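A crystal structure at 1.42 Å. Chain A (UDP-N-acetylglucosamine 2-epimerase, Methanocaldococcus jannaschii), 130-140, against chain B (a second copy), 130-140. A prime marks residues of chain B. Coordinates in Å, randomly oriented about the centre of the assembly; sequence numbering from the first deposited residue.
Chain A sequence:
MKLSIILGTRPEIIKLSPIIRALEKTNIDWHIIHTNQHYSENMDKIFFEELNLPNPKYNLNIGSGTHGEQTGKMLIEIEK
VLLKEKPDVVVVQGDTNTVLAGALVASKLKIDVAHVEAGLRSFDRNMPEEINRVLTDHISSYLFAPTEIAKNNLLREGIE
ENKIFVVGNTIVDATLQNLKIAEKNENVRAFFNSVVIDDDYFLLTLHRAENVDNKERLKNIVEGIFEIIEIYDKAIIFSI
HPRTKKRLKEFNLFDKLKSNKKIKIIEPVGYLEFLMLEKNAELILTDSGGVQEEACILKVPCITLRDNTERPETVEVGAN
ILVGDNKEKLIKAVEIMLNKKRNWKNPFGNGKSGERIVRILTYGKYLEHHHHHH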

# COMPACT_ATOMS: atom_id res chain seq x y z
N GLU A 130 8.36 -5.37 -5.91
CA GLU A 130 8.55 -3.93 -6.04
C GLU A 130 7.34 -3.20 -5.47
O GLU A 130 7.49 -2.22 -4.75
CB GLU A 130 8.80 -3.55 -7.52
CG GLU A 130 9.12 -2.06 -7.78
CD GLU A 130 10.57 -1.66 -7.53
OE1 GLU A 130 11.34 -2.44 -6.94
OE2 GLU A 130 10.96 -0.54 -7.94
N ILE A 131 6.14 -3.71 -5.75
CA ILE A 131 4.92 -3.14 -5.17
C ILE A 131 4.99 -3.19 -3.66
O ILE A 131 4.78 -2.18 -2.99
CB ILE A 131 3.65 -3.87 -5.66
CG1 ILE A 131 3.40 -3.56 -7.14
CG2 ILE A 131 2.45 -3.46 -4.83
CD1 ILE A 131 2.44 -4.52 -7.82
N ASN A 132 5.33 -4.35 -3.11
CA ASN A 132 5.38 -4.53 -1.67
C ASN A 132 6.35 -3.56 -1.01
O ASN A 132 6.06 -2.95 0.01
CB ASN A 132 5.76 -5.96 -1.30
CG ASN A 132 4.65 -6.95 -1.59
OD1 ASN A 132 3.48 -6.57 -1.71
ND2 ASN A 132 5.01 -8.23 -1.71
N ARG A 133 7.53 -3.43 -1.61
CA ARG A 133 8.56 -2.61 -1.00
C ARG A 133 8.23 -1.12 -1.09
O ARG A 133 8.44 -0.40 -0.13
CB ARG A 133 9.92 -2.90 -1.63
CG ARG A 133 11.11 -2.50 -0.76
CD ARG A 133 12.44 -2.72 -1.48
NE ARG A 133 12.53 -4.04 -2.12
CZ ARG A 133 12.31 -4.25 -3.41
NH1 ARG A 133 12.02 -3.24 -4.22
NH2 ARG A 133 12.40 -5.48 -3.92
N VAL A 134 7.74 -0.68 -2.24
CA VAL A 134 7.37 0.72 -2.42
C VAL A 134 6.26 1.10 -1.43
O VAL A 134 6.38 2.10 -0.72
CB VAL A 134 6.93 1.03 -3.86
CG1 VAL A 134 6.31 2.43 -3.96
CG2 VAL A 134 8.09 0.91 -4.83
N LEU A 135 5.21 0.29 -1.36
CA LEU A 135 4.10 0.60 -0.46
C LEU A 135 4.55 0.62 0.99
O LEU A 135 4.23 1.53 1.75
CB LEU A 135 2.96 -0.39 -0.66
CG LEU A 135 2.31 -0.35 -2.05
CD1 LEU A 135 1.10 -1.26 -2.07
CD2 LEU A 135 1.91 1.07 -2.43
N THR A 136 5.34 -0.39 1.37
CA THR A 136 5.83 -0.47 2.74
C THR A 136 6.68 0.75 3.09
O THR A 136 6.54 1.31 4.19
CB THR A 136 6.63 -1.76 2.96
OG1 THR A 136 5.77 -2.89 2.79
CG2 THR A 136 7.21 -1.79 4.35
N ASP A 137 7.56 1.15 2.18
CA ASP A 137 8.42 2.31 2.44
C ASP A 137 7.57 3.55 2.73
O ASP A 137 7.94 4.36 3.58
CB ASP A 137 9.38 2.58 1.26
CG ASP A 137 10.54 1.60 1.21
OD1 ASP A 137 10.84 0.97 2.24
OD2 ASP A 137 11.16 1.48 0.13
N HIS A 138 6.44 3.69 2.05
CA HIS A 138 5.64 4.89 2.23
C HIS A 138 4.76 4.90 3.47
O HIS A 138 4.13 5.91 3.76
CB HIS A 138 4.82 5.16 0.97
CG HIS A 138 5.65 5.74 -0.12
ND1 HIS A 138 5.80 7.10 -0.30
CD2 HIS A 138 6.42 5.15 -1.07
CE1 HIS A 138 6.62 7.32 -1.31
NE2 HIS A 138 7.01 6.15 -1.80
N ILE A 139 4.74 3.80 4.21
CA ILE A 139 4.06 3.81 5.51
C ILE A 139 4.99 3.50 6.67
O ILE A 139 4.54 3.23 7.79
CB ILE A 139 2.82 2.88 5.53
CG1 ILE A 139 3.17 1.52 4.94
CG2 ILE A 139 1.65 3.53 4.80
CD1 ILE A 139 2.02 0.54 4.98
N SER A 140 6.30 3.56 6.43
CA SER A 140 7.28 3.26 7.47
C SER A 140 7.69 4.50 8.25
O SER A 140 7.81 5.59 7.69
CB SER A 140 8.53 2.64 6.85
OG SER A 140 8.25 1.35 6.36
N GLU B 130 -5.19 9.40 4.30
CA GLU B 130 -3.92 9.80 3.70
C GLU B 130 -3.12 8.56 3.32
O GLU B 130 -2.55 8.49 2.24
CB GLU B 130 -3.14 10.73 4.64
CG GLU B 130 -1.83 11.31 4.08
CD GLU B 130 -2.00 12.53 3.19
OE1 GLU B 130 -3.13 12.85 2.78
OE2 GLU B 130 -0.98 13.19 2.88
N ILE B 131 -3.10 7.56 4.21
CA ILE B 131 -2.44 6.29 3.91
C ILE B 131 -3.03 5.67 2.66
O ILE B 131 -2.31 5.31 1.74
CB ILE B 131 -2.53 5.30 5.09
CG1 ILE B 131 -1.65 5.78 6.25
CG2 ILE B 131 -2.09 3.91 4.66
CD1 ILE B 131 -1.97 5.12 7.58
N ASN B 132 -4.36 5.58 2.62
CA ASN B 132 -5.04 4.95 1.50
C ASN B 132 -4.72 5.64 0.18
O ASN B 132 -4.45 5.00 -0.83
CB ASN B 132 -6.55 4.95 1.70
CG ASN B 132 -6.99 3.98 2.78
OD1 ASN B 132 -6.26 3.05 3.12
ND2 ASN B 132 -8.20 4.19 3.32
N ARG B 133 -4.74 6.96 0.20
CA ARG B 133 -4.54 7.70 -1.04
C ARG B 133 -3.10 7.64 -1.51
O ARG B 133 -2.86 7.48 -2.70
CB ARG B 133 -4.99 9.16 -0.87
CG ARG B 133 -5.30 9.87 -2.18
CD ARG B 133 -5.64 11.34 -1.96
NE ARG B 133 -6.61 11.54 -0.89
CZ ARG B 133 -6.28 11.91 0.35
NH1 ARG B 133 -5.01 12.14 0.66
NH2 ARG B 133 -7.21 12.06 1.29
N VAL B 134 -2.15 7.77 -0.59
CA VAL B 134 -0.73 7.70 -0.95
C VAL B 134 -0.41 6.32 -1.54
O VAL B 134 0.19 6.23 -2.61
CB VAL B 134 0.18 7.99 0.25
CG1 VAL B 134 1.64 7.66 -0.08
CG2 VAL B 134 0.07 9.44 0.69
N LEU B 135 -0.84 5.26 -0.86
CA LEU B 135 -0.54 3.92 -1.34
C LEU B 135 -1.18 3.66 -2.70
O LEU B 135 -0.54 3.15 -3.62
CB LEU B 135 -1.01 2.87 -0.33
CG LEU B 135 -0.28 2.92 1.02
CD1 LEU B 135 -0.71 1.75 1.88
CD2 LEU B 135 1.23 2.91 0.84
N THR B 136 -2.44 4.06 -2.84
CA THR B 136 -3.15 3.87 -4.10
C THR B 136 -2.45 4.62 -5.24
O THR B 136 -2.29 4.07 -6.34
CB THR B 136 -4.61 4.33 -3.98
OG1 THR B 136 -5.29 3.50 -3.03
CG2 THR B 136 -5.31 4.21 -5.32
N ASP B 137 -2.04 5.85 -4.98
CA ASP B 137 -1.37 6.64 -6.01
C ASP B 137 -0.12 5.91 -6.52
O ASP B 137 0.19 5.95 -7.70
CB ASP B 137 -1.00 8.05 -5.51
CG ASP B 137 -2.20 8.98 -5.44
OD1 ASP B 137 -3.21 8.71 -6.11
OD2 ASP B 137 -2.11 10.00 -4.72
N HIS B 138 0.60 5.23 -5.62
CA HIS B 138 1.83 4.59 -6.02
C HIS B 138 1.67 3.26 -6.73
O HIS B 138 2.65 2.69 -7.20
CB HIS B 138 2.77 4.47 -4.82
CG HIS B 138 3.42 5.76 -4.48
ND1 HIS B 138 4.63 6.14 -5.00
CD2 HIS B 138 3.00 6.80 -3.71
CE1 HIS B 138 4.95 7.35 -4.55
NE2 HIS B 138 3.96 7.76 -3.77
N ILE B 139 0.44 2.77 -6.84
CA ILE B 139 0.19 1.58 -7.66
C ILE B 139 -0.78 1.85 -8.81
O ILE B 139 -1.27 0.92 -9.45
CB ILE B 139 -0.26 0.37 -6.83
CG1 ILE B 139 -1.36 0.77 -5.86
CG2 ILE B 139 0.93 -0.26 -6.10
CD1 ILE B 139 -1.90 -0.39 -5.04
N SER B 140 -1.03 3.12 -9.10
CA SER B 140 -1.96 3.49 -10.17
C SER B 140 -1.26 3.65 -11.51
O SER B 140 -0.14 4.14 -11.58
CB SER B 140 -2.66 4.79 -9.83
OG SER B 140 -3.55 4.61 -8.75

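At the centre of this contact, Leu135 meets its own symmetry mate. An exact two-fold axis relates the two copies, and the CA atoms of Leu135 and Leu135′ lie 5.8 Å apart, the closest pairing in the backbone register. The CA-to-CB bond of each leucine points sideways rather than at the partner helix, but with chi1 in m and chi2 in t the end of the side chain comes nearer. CD2 of Leu135 thus lies 3.8 Å from CD2 of Leu135′, and the carbonyl O of Leu135 is 3.4 Å from CD2 of Leu135′. Leucine suits this place because its branch lies one carbon beyond CB, so that a methyl can reach back to a neighbour that the CA-to-CB bond does not face. The helix axes come within 9.7 Å and run roughly antiparallel, at 147°.

That antiparallel course sets the next layer. Four residues before Leu135 stands Ile131, four after it Ile139, and the two-fold sets Ile131 beside Ile139′ and Ile139 beside Ile131′, each pair with CA atoms 7.1 Å apart. The wider backbone gap is filled by branched side chains: CG2 of Ile131 touches CG2 of Ile139′ at 3.8 Å, while CD2 of Leu135 lies 4.0 Å from CG2 of Ile139′. Since isoleucine branches at CB, its CG2 methyl is held close to the main chain, well placed to fill the space between two backbones. Ile139 points toward the other copy, Ile131 sideways, and the former has much more of its surface covered by the other stretch. These contacts and their symmetry mates make a continuous apolar strip with Leu135 at its middle.

Val134 and His138, one helical turn apart, lie along one side of this strip, and both point toward the partner. Valine's branch at CB gives a compact apolar surface: CG1 of Val134 packs 4.2 Å from CB of His138′, and CB of His138 is also 4.2 Å from CD2 of Leu135′. Histidine serves two purposes here: its CB joins the apolar packing, and its ring carries the contact to a more polar region. The rings of His138 and His138′ meet obliquely, centroids 4.1 Å apart and planes at 31°, with NE2 of His138 over one face of the His138′ ring and 3.6 Å from its CE1. The two rings are not hydrogen-bonded to each other; the ring nitrogens find their partners elsewhere in the structure.

No hydrogen bond crosses between the stretches, so the contact rests on packing, and the polar side chains beyond it bond within their own stretch or elsewhere in the structure. A short hydroxyl side chain can reach a main-chain carbonyl four residues back: Thr136, directed away from the other copy, gives its OG1 proton to O of Asn132 at 2.8 Å, and OG of Ser140 does likewise to O of Thr136 at 2.8 Å. Also clear of the contact, NH1 of Arg133 forms a salt bridge with OE1 of Glu130 at 2.9 Å, pairing opposite charges within one helix.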